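PDB 3OTT: Two-component system sensor histidine kinase from Bacteroides thetaiotaomicron, which probably senses saccharides through its extracellular beta-propeller and beta-sandwich region and signals by autophosphorylating on histidine to control transcription. Local coordinates for residues B[316-321]-B[358-363]; B[322-327]-B[344-349]. One frame throughout, in Å; residues are numbered along the deposited sequence.

Contact 1. Residues B[316-321]-B[358-363]; sequences QITGTG and AIWYRM. With TBR (hexatantalum dodecabromide), chain D.
Apolar packing at one end of this contact centres on the methyl of Ala358, which points at the 316-321 segment and meets Ile317 CG2 at 3.9 Å. The same Ala358 CB sits 3.4 Å from the backbone N of Thr318, while Phe348 of the neighbouring strand touches both Ala358 and Ile317. Ile317 offers only its gamma methyl here: CG2 is anti to the backbone N, and the CG1-CD1 branch leads away from Ala358. A second patch joins Thr318 to the six-membered ring of Trp360. Thr318 OG1 approaches obliquely, 3.6 Å from Trp360 CE3, and Thr318 CG2 lies 4.2 Å from Trp360 CZ3. Residues 359-361 form one edge strand of a four-stranded antiparallel sheet, a blade of the beta-propeller region; the weakly bonded helical turn 315-318 belongs to the linker leading into this blade from strand 310-313 of the adjoining sheet. Trp360 NE1 donates to Asn343 O, and the guanidinium of Arg362 lies over one ring face, with Arg362 CZ 3.9 Å above the plane. Arg362 NH2 also makes a salt bridge to Asp322. Gln316 reaches out with an extended chain, CG anti to the backbone N (chi1 -172°), and its NE2, which donates to Ala352 O, comes within 3.6 Å of BR2 of hexatantalum dodecabromide, a crystallographic heavy-atom cluster whose site need not mark a saccharide site.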
ATOM      1  N   GLN B 316       6.666  -0.473   6.095  1.00 29.39           N
ATOM      2  CA  GLN B 316       8.101  -0.535   5.845  1.00 30.48           C
ATOM      3  C   GLN B 316       8.612  -1.992   5.981  1.00 30.39           C
ATOM      4  O   GLN B 316       9.660  -2.319   5.477  1.00 30.73           O
ATOM      5  CB  GLN B 316       8.883   0.443   6.763  1.00 29.66           C
ATOM      6  CG  GLN B 316      10.407   0.581   6.419  1.00 30.04           C
ATOM      7  CD  GLN B 316      11.172   1.467   7.389  1.00 27.77           C
ATOM      8  OE1 GLN B 316      10.749   2.581   7.717  1.00 31.88           O
ATOM      9  NE2 GLN B 316      12.303   0.982   7.847  1.00 23.61           N
ATOM     10  N   ILE B 317       7.833  -2.853   6.632  1.00 30.32           N
ATOM     11  CA  ILE B 317       8.175  -4.266   6.856  1.00 30.51           C
ATOM     12  C   ILE B 317       7.933  -5.422   5.816  1.00 31.57           C
ATOM     13  O   ILE B 317       8.913  -5.853   5.243  1.00 33.70           O
ATOM     14  CB  ILE B 317       7.737  -4.705   8.279  1.00 29.48           C
ATOM     15  CG1 ILE B 317       8.424  -3.844   9.348  1.00 29.33           C
ATOM     16  CG2 ILE B 317       7.955  -6.184   8.503  1.00 27.89           C
ATOM     17  CD1 ILE B 317      10.008  -3.785   9.338  1.00 26.89           C
ATOM     18  N   THR B 318       6.775  -5.991   5.467  1.00 32.77           N
ATOM     19  CA  THR B 318       5.471  -5.566   4.916  1.00 33.10           C
ATOM     20  C   THR B 318       5.402  -5.167   3.427  1.00 35.31           C
ATOM     21  O   THR B 318       5.233  -6.048   2.597  1.00 35.60           O
ATOM     22  CB  THR B 318       4.427  -4.992   5.898  1.00 33.21           C
ATOM     23  OG1 THR B 318       3.918  -6.074   6.708  1.00 32.58           O
ATOM     24  CG2 THR B 318       3.264  -4.432   5.200  1.00 29.89           C
ATOM     25  N   GLY B 319       5.511  -3.886   3.079  1.00 36.61           N
ATOM     26  CA  GLY B 319       5.175  -3.452   1.724  1.00 38.07           C
ATOM     27  C   GLY B 319       3.681  -3.391   1.388  1.00 38.79           C
ATOM     28  O   GLY B 319       3.326  -3.354   0.206  1.00 39.22           O
ATOM     29  N   THR B 320       2.821  -3.328   2.417  1.00 38.36           N
ATOM     30  CA  THR B 320       1.348  -3.316   2.294  1.00 39.11           C
ATOM     31  C   THR B 320       0.776  -2.245   3.203  1.00 38.25           C
ATOM     32  O   THR B 320       1.418  -1.855   4.155  1.00 37.60           O
ATOM     33  CB  THR B 320       0.750  -4.650   2.811  1.00 39.33           C
ATOM     34  OG1 THR B 320       1.383  -5.748   2.140  1.00 41.17           O
ATOM     35  CG2 THR B 320      -0.755  -4.713   2.586  1.00 41.82           C
ATOM     36  N   GLY B 321      -0.445  -1.787   2.917  1.00 38.88           N
ATOM     37  CA  GLY B 321      -1.126  -0.790   3.763  1.00 37.51           C
ATOM     38  C   GLY B 321      -2.003  -1.359   4.878  1.00 35.95           C
ATOM     39  O   GLY B 321      -2.727  -0.602   5.517  1.00 37.06           O
ATOM     40  N   ALA B 358       8.912 -10.551   5.034  1.00 30.48           N
ATOM     41  CA  ALA B 358       7.902 -10.640   6.088  1.00 26.84           C
ATOM     42  C   ALA B 358       6.903 -11.707   5.707  1.00 25.17           C
ATOM     43  O   ALA B 358       6.545 -11.859   4.542  1.00 24.32           O
ATOM     44  CB  ALA B 358       7.215  -9.315   6.241  1.00 25.77           C
ATOM     45  N   ILE B 359       6.456 -12.459   6.689  1.00 23.06           N
ATOM     46  CA  ILE B 359       5.294 -13.308   6.479  1.00 22.21           C
ATOM     47  C   ILE B 359       4.207 -12.902   7.482  1.00 21.02           C
ATOM     48  O   ILE B 359       4.473 -12.767   8.681  1.00 20.43           O
ATOM     49  CB  ILE B 359       5.662 -14.777   6.660  1.00 22.02           C
ATOM     50  CG1 ILE B 359       6.720 -15.164   5.634  1.00 23.55           C
ATOM     51  CG2 ILE B 359       4.448 -15.685   6.516  1.00 20.60           C
ATOM     52  CD1 ILE B 359       7.337 -16.511   5.964  1.00 23.81           C
ATOM     53  N   TRP B 360       2.980 -12.744   6.999  1.00 20.00           N
ATOM     54  CA  TRP B 360       1.945 -12.192   7.821  1.00 18.78           C
ATOM     55  C   TRP B 360       0.838 -13.229   7.915  1.00 18.74           C
ATOM     56  O   TRP B 360       0.139 -13.465   6.902  1.00 17.80           O
ATOM     57  CB  TRP B 360       1.404 -10.902   7.210  1.00 19.35           C
ATOM     58  CG  TRP B 360       0.530 -10.099   8.159  1.00 17.04           C
ATOM     59  CD1 TRP B 360      -0.174 -10.561   9.242  1.00 12.67           C
ATOM     60  CD2 TRP B 360       0.299  -8.687   8.091  1.00 15.86           C
ATOM     61  NE1 TRP B 360      -0.820  -9.515   9.857  1.00 13.45           N
ATOM     62  CE2 TRP B 360      -0.533  -8.351   9.175  1.00 13.21           C
ATOM     63  CE3 TRP B 360       0.740  -7.663   7.208  1.00 19.80           C
ATOM     64  CZ2 TRP B 360      -0.958  -7.045   9.407  1.00 16.21           C
ATOM     65  CZ3 TRP B 360       0.321  -6.361   7.429  1.00 17.05           C
ATOM     66  CH2 TRP B 360      -0.520  -6.056   8.528  1.00 19.67           C
ATOM     67  N   TYR B 361       0.721 -13.837   9.112  1.00 16.71           N
ATOM     68  CA  TYR B 361      -0.243 -14.908   9.402  1.00 17.45           C
ATOM     69  C   TYR B 361      -1.553 -14.293   9.868  1.00 18.24           C
ATOM     70  O   TYR B 361      -1.572 -13.455  10.820  1.00 15.59           O
ATOM     71  CB  TYR B 361       0.270 -15.841  10.492  1.00 16.28           C
ATOM     72  CG  TYR B 361       1.442 -16.642  10.049  1.00 18.06           C
ATOM     73  CD1 TYR B 361       2.765 -16.128  10.176  1.00 17.55           C
ATOM     74  CD2 TYR B 361       1.272 -17.903   9.461  1.00 17.14           C
ATOM     75  CE1 TYR B 361       3.886 -16.860   9.707  1.00 16.38           C
ATOM     76  CE2 TYR B 361       2.410 -18.662   9.001  1.00 15.88           C
ATOM     77  CZ  TYR B 361       3.705 -18.098   9.128  1.00 16.31           C
ATOM     78  OH  TYR B 361       4.811 -18.765   8.689  1.00 20.32           O
ATOM     79  N   ARG B 362      -2.632 -14.618   9.156  1.00 19.54           N
ATOM     80  CA  ARG B 362      -3.942 -14.186   9.646  1.00 22.13           C
ATOM     81  C   ARG B 362      -5.057 -15.029   9.201  1.00 22.67           C
ATOM     82  O   ARG B 362      -4.886 -15.857   8.284  1.00 22.91           O
ATOM     83  CB  ARG B 362      -4.264 -12.743   9.348  1.00 21.42           C
ATOM     84  CG  ARG B 362      -4.366 -12.438   7.991  1.00 28.76           C
ATOM     85  CD  ARG B 362      -3.164 -11.598   7.676  1.00 37.54           C
ATOM     86  NE  ARG B 362      -3.441 -10.180   7.460  1.00 41.94           N
ATOM     87  CZ  ARG B 362      -3.099  -9.575   6.322  1.00 47.17           C
ATOM     88  NH1 ARG B 362      -2.508 -10.292   5.362  1.00 49.70           N
ATOM     89  NH2 ARG B 362      -3.328  -8.284   6.135  1.00 46.60           N
ATOM     90  N   MET B 363      -6.183 -14.830   9.867  1.00 21.92           N
ATOM     91  CA  MET B 363      -7.360 -15.540   9.530  1.00 24.52           C
ATOM     92  C   MET B 363      -7.806 -15.069   8.166  1.00 26.14           C
ATOM     93  O   MET B 363      -7.944 -13.877   7.920  1.00 27.67           O
ATOM     94  CB  MET B 363      -8.442 -15.348  10.619  1.00 24.65           C
ATOM     95  CG  MET B 363      -9.870 -15.590  10.161  1.00 29.36           C
ATOM     96  SD  MET B 363     -10.341 -17.323  10.089  1.00 37.93           S
ATOM     97  CE  MET B 363      -9.782 -17.904   8.491  1.00 42.71           C
TER
HETATM   98 TA1  TBR D   2      14.380   4.661   4.124  0.90 34.72          TA
HETATM   99 TA2  TBR D   2      16.976   5.526   3.937  0.90 31.10          TA
HETATM  100 TA3  TBR D   2      16.394   3.081   5.291  0.90 32.22          TA
HETATM  101 TA4  TBR D   2      17.745   3.099   2.807  0.90 32.37          TA
HETATM  102 TA5  TBR D   2      15.091   2.234   2.991  0.90 30.29          TA
HETATM  103 TA6  TBR D   2      15.647   4.653   1.735  0.90 33.86          TA
HETATM  104 BR1  TBR D   2      15.069   6.976   5.090  0.90 38.30          BR
HETATM  105 BR2  TBR D   2      14.186   3.810   6.578  0.90 41.80          BR
HETATM  106 BR3  TBR D   2      12.643   2.811   3.685  0.90 44.51          BR
HETATM  107 BR4  TBR D   2      13.258   5.651   2.013  0.90 42.41          BR
HETATM  108 BR5  TBR D   2      17.756   5.048   6.363  0.90 40.95          BR
HETATM  109 BR6  TBR D   2      15.314   0.728   5.136  0.90 42.63          BR
HETATM  110 BR7  TBR D   2      16.948   0.780   1.891  0.90 43.10          BR
HETATM  111 BR8  TBR D   2      17.698   3.843   0.324  0.90 45.53          BR
HETATM  112 BR9  TBR D   2      19.445   5.020   3.257  0.90 43.21          BR
HETATM  113 BRA  TBR D   2      18.658   1.814   4.909  0.90 38.08          BR
HETATM  114 BRB  TBR D   2      14.361   2.730   0.544  0.90 43.35          BR
HETATM  115 BRC  TBR D   2      16.726   7.026   1.870  0.90 43.14          BR

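Contact 2. Residues B[322-327]-B[344-349]; sequences DGNQFY and GLIRFT
Asn324 ND2 donates to the carbonyl O of Gly344 over 3.2 Å, the one hydrogen bond between segments 322-327 and 344-349. The bond is nearly straight at the hydrogen (165°), and the acceptor lies in the plane of the Asn324 amide. Seen from the carbonyl, however, the donor stands well above the plane, 59° out of it, away from the lone-pair directions. Beside this bond, Ile346 CD1 makes the apolar part of the contact: it comes to the edge of the Phe326 ring, near its plane, 4.1 Å from Phe326 CE2, the two side chains crossing at about a right angle. The same methyl is 4.2 Å from Asn324 ND2. Asn324 CG is anti to its backbone N (chi1 -156°), which carries the amide across to Gly344, and Asn324 CB rests on one face of the Phe326 ring, 4.0 Å above it and offset toward the rim.

Further out, Asn324 OD1 accepts from the backbone N of Asn343, so the amide is gripped at both ends and its rotation is set. Asn343 in turn donates through ND2 to Gly323 O, and Asp617 OD1 takes the backbone N of Asn324. Trp360 packs on both Asn324 and Ile346, and Phe339 of strand 337-341 lies against Phe326. The contact thus bridges the entry to strand 326-331 and strand 344-348, which are separated in the propeller blade by strand 337-341. All four touching residues are buried; backbone partners at both ends of the Asn324 amide largely meet the cost of burying it and define which way round it sits.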
ATOM      1  N   ASP B 322      -1.979  -2.675   5.110  1.00 34.39           N
ATOM      2  CA  ASP B 322      -2.764  -3.303   6.225  1.00 32.22           C
ATOM      3  C   ASP B 322      -2.338  -2.814   7.609  1.00 29.36           C
ATOM      4  O   ASP B 322      -1.161  -2.633   7.875  1.00 29.23           O
ATOM      5  CB  ASP B 322      -2.633  -4.832   6.208  1.00 32.73           C
ATOM      6  CG  ASP B 322      -3.390  -5.487   5.041  1.00 37.66           C
ATOM      7  OD1 ASP B 322      -4.574  -5.177   4.836  1.00 44.71           O
ATOM      8  OD2 ASP B 322      -2.814  -6.339   4.329  1.00 41.11           O
ATOM      9  N   GLY B 323      -3.298  -2.635   8.494  1.00 26.33           N
ATOM     10  CA  GLY B 323      -3.022  -2.183   9.819  1.00 24.14           C
ATOM     11  C   GLY B 323      -2.789  -3.321  10.803  1.00 22.09           C
ATOM     12  O   GLY B 323      -3.085  -4.452  10.494  1.00 21.29           O
ATOM     13  N   ASN B 324      -2.208  -2.996  11.962  1.00 18.95           N
ATOM     14  CA  ASN B 324      -2.142  -3.883  13.059  1.00 17.75           C
ATOM     15  C   ASN B 324      -1.939  -3.062  14.271  1.00 17.26           C
ATOM     16  O   ASN B 324      -1.208  -2.109  14.207  1.00 20.38           O
ATOM     17  CB  ASN B 324      -0.966  -4.857  12.925  1.00 17.68           C
ATOM     18  CG  ASN B 324      -1.186  -6.130  13.718  1.00 17.25           C
ATOM     19  OD1 ASN B 324      -1.974  -6.166  14.644  1.00 16.88           O
ATOM     20  ND2 ASN B 324      -0.549  -7.196  13.301  1.00 19.41           N
ATOM     21  N   GLN B 325      -2.574  -3.402  15.383  1.00 16.68           N
ATOM     22  CA  GLN B 325      -2.200  -2.846  16.684  1.00 15.88           C
ATOM     23  C   GLN B 325      -1.379  -3.898  17.467  1.00 15.08           C
ATOM     24  O   GLN B 325      -1.875  -4.986  17.787  1.00 13.96           O
ATOM     25  CB  GLN B 325      -3.446  -2.482  17.483  1.00 16.45           C
ATOM     26  CG  GLN B 325      -3.126  -1.890  18.892  1.00 18.68           C
ATOM     27  CD  GLN B 325      -2.803  -0.428  18.801  1.00 22.41           C
ATOM     28  OE1 GLN B 325      -3.403   0.289  18.001  1.00 22.97           O
ATOM     29  NE2 GLN B 325      -1.847   0.031  19.618  1.00 21.46           N
ATOM     30  N   PHE B 326      -0.142  -3.562  17.807  1.00 14.28           N
ATOM     31  CA  PHE B 326       0.790  -4.548  18.349  1.00 14.47           C
ATOM     32  C   PHE B 326       0.670  -4.745  19.830  1.00 14.48           C
ATOM     33  O   PHE B 326       0.807  -3.759  20.589  1.00 15.77           O
ATOM     34  CB  PHE B 326       2.248  -4.193  17.966  1.00 15.09           C
ATOM     35  CG  PHE B 326       2.523  -4.278  16.484  1.00 14.15           C
ATOM     36  CD1 PHE B 326       2.789  -3.145  15.761  1.00 13.59           C
ATOM     37  CD2 PHE B 326       2.511  -5.502  15.824  1.00 14.90           C
ATOM     38  CE1 PHE B 326       3.037  -3.234  14.398  1.00 12.99           C
ATOM     39  CE2 PHE B 326       2.744  -5.597  14.447  1.00 13.07           C
ATOM     40  CZ  PHE B 326       3.009  -4.478  13.750  1.00 13.30           C
ATOM     41  N   TYR B 327       0.365  -5.992  20.236  1.00 13.19           N
ATOM     42  CA  TYR B 327       0.217  -6.366  21.641  1.00 13.23           C
ATOM     43  C   TYR B 327       1.310  -7.316  22.177  1.00 13.29           C
ATOM     44  O   TYR B 327       1.517  -7.420  23.392  1.00 12.76           O
ATOM     45  CB  TYR B 327      -1.197  -6.911  21.968  1.00 11.65           C
ATOM     46  CG  TYR B 327      -2.304  -5.866  21.754  1.00 12.54           C
ATOM     47  CD1 TYR B 327      -2.417  -4.729  22.588  1.00 10.67           C
ATOM     48  CD2 TYR B 327      -3.222  -6.006  20.733  1.00 11.51           C
ATOM     49  CE1 TYR B 327      -3.456  -3.768  22.404  1.00  9.70           C
ATOM     50  CE2 TYR B 327      -4.249  -5.040  20.520  1.00  8.95           C
ATOM     51  CZ  TYR B 327      -4.368  -3.952  21.379  1.00 11.18           C
ATOM     52  OH  TYR B 327      -5.381  -3.026  21.145  1.00 12.83           O
ATOM     53  N   GLY B 344      -3.504 -10.152  13.470  1.00 15.66           N
ATOM     54  CA  GLY B 344      -2.594 -11.226  13.039  1.00 15.89           C
ATOM     55  C   GLY B 344      -1.127 -11.066  13.455  1.00 16.66           C
ATOM     56  O   GLY B 344      -0.765 -10.196  14.273  1.00 17.46           O
ATOM     57  N   LEU B 345      -0.259 -11.888  12.884  1.00 16.28           N
ATOM     58  CA  LEU B 345       1.091 -12.033  13.408  1.00 15.40           C
ATOM     59  C   LEU B 345       2.119 -11.990  12.281  1.00 14.78           C
ATOM     60  O   LEU B 345       2.050 -12.769  11.332  1.00 14.47           O
ATOM     61  CB  LEU B 345       1.195 -13.373  14.175  1.00 14.66           C
ATOM     62  CG  LEU B 345       2.525 -13.851  14.769  1.00 16.87           C
ATOM     63  CD1 LEU B 345       3.033 -13.012  15.934  1.00 13.38           C
ATOM     64  CD2 LEU B 345       2.459 -15.361  15.204  1.00 16.48           C
ATOM     65  N   ILE B 346       3.114 -11.138  12.441  1.00 14.00           N
ATOM     66  CA  ILE B 346       4.078 -10.914  11.401  1.00 15.63           C
ATOM     67  C   ILE B 346       5.448 -11.455  11.828  1.00 17.28           C
ATOM     68  O   ILE B 346       5.950 -11.061  12.904  1.00 15.08           O
ATOM     69  CB  ILE B 346       4.169  -9.435  11.049  1.00 16.00           C
ATOM     70  CG1 ILE B 346       2.773  -8.858  10.762  1.00 16.12           C
ATOM     71  CG2 ILE B 346       5.124  -9.196   9.844  1.00 17.97           C
ATOM     72  CD1 ILE B 346       2.766  -7.331  10.712  1.00 16.91           C
ATOM     73  N   ARG B 347       6.001 -12.356  10.989  1.00 17.05           N
ATOM     74  CA  ARG B 347       7.371 -12.830  11.101  1.00 19.15           C
ATOM     75  C   ARG B 347       8.303 -12.132  10.109  1.00 20.12           C
ATOM     76  O   ARG B 347       8.005 -12.065   8.911  1.00 19.76           O
ATOM     77  CB  ARG B 347       7.467 -14.306  10.729  1.00 19.94           C
ATOM     78  CG  ARG B 347       8.651 -15.016  11.295  1.00 18.68           C
ATOM     79  CD  ARG B 347       8.747 -16.366  10.644  1.00 20.67           C
ATOM     80  NE  ARG B 347       9.483 -16.262   9.393  1.00 20.96           N
ATOM     81  CZ  ARG B 347       9.967 -17.297   8.712  1.00 21.64           C
ATOM     82  NH1 ARG B 347       9.782 -18.529   9.160  1.00 17.90           N
ATOM     83  NH2 ARG B 347      10.670 -17.087   7.602  1.00 18.83           N
ATOM     84  N   PHE B 348       9.455 -11.679  10.593  1.00 19.71           N
ATOM     85  CA  PHE B 348      10.369 -10.946   9.732  1.00 21.23           C
ATOM     86  C   PHE B 348      11.760 -10.963  10.361  1.00 22.31           C
ATOM     87  O   PHE B 348      11.884 -11.276  11.545  1.00 23.32           O
ATOM     88  CB  PHE B 348       9.823  -9.507   9.460  1.00 20.34           C
ATOM     89  CG  PHE B 348       9.753  -8.627  10.671  1.00 20.00           C
ATOM     90  CD1 PHE B 348       8.710  -8.763  11.603  1.00 18.05           C
ATOM     91  CD2 PHE B 348      10.720  -7.630  10.879  1.00 18.67           C
ATOM     92  CE1 PHE B 348       8.643  -7.904  12.763  1.00 18.71           C
ATOM     93  CE2 PHE B 348      10.664  -6.788  12.017  1.00 17.86           C
ATOM     94  CZ  PHE B 348       9.622  -6.947  12.987  1.00 15.41           C
ATOM     95  N   THR B 349      12.800 -10.679   9.605  1.00 24.15           N
ATOM     96  CA  THR B 349      14.157 -10.805  10.124  1.00 26.66           C
ATOM     97  C   THR B 349      14.932  -9.494  10.336  1.00 28.89           C
ATOM     98  O   THR B 349      15.911  -9.449  11.095  1.00 29.55           O
ATOM     99  CB  THR B 349      15.026 -11.680   9.219  1.00 27.89           C
ATOM    100  OG1 THR B 349      15.103 -11.056   7.929  1.00 28.29           O
ATOM    101  CG2 THR B 349      14.424 -13.102   9.093  1.00 26.88           C
TER

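How the contacts relate
From the N terminus, the chain leaves strand 310-313, which belongs to the sheet containing 601-605, passes through the turn 315-318 and runs by way of 319-325 into strand 326-331. Contact 2 closes the shorter loop, returning at 344-349 after strand 337-341; contact 1 closes the longer one, at 358-363. Contact 2 is therefore nested inside contact 1, their centres 7 Å apart. The returning segments include neighbouring strands of one blade, 344-348 and 359-361, joined where Ile359 N probably bonds to Arg347 O. Together the two contacts bind the interblade linker to its blade; Met363 of contact 1 and Tyr327 of contact 2 also reach the second subunit.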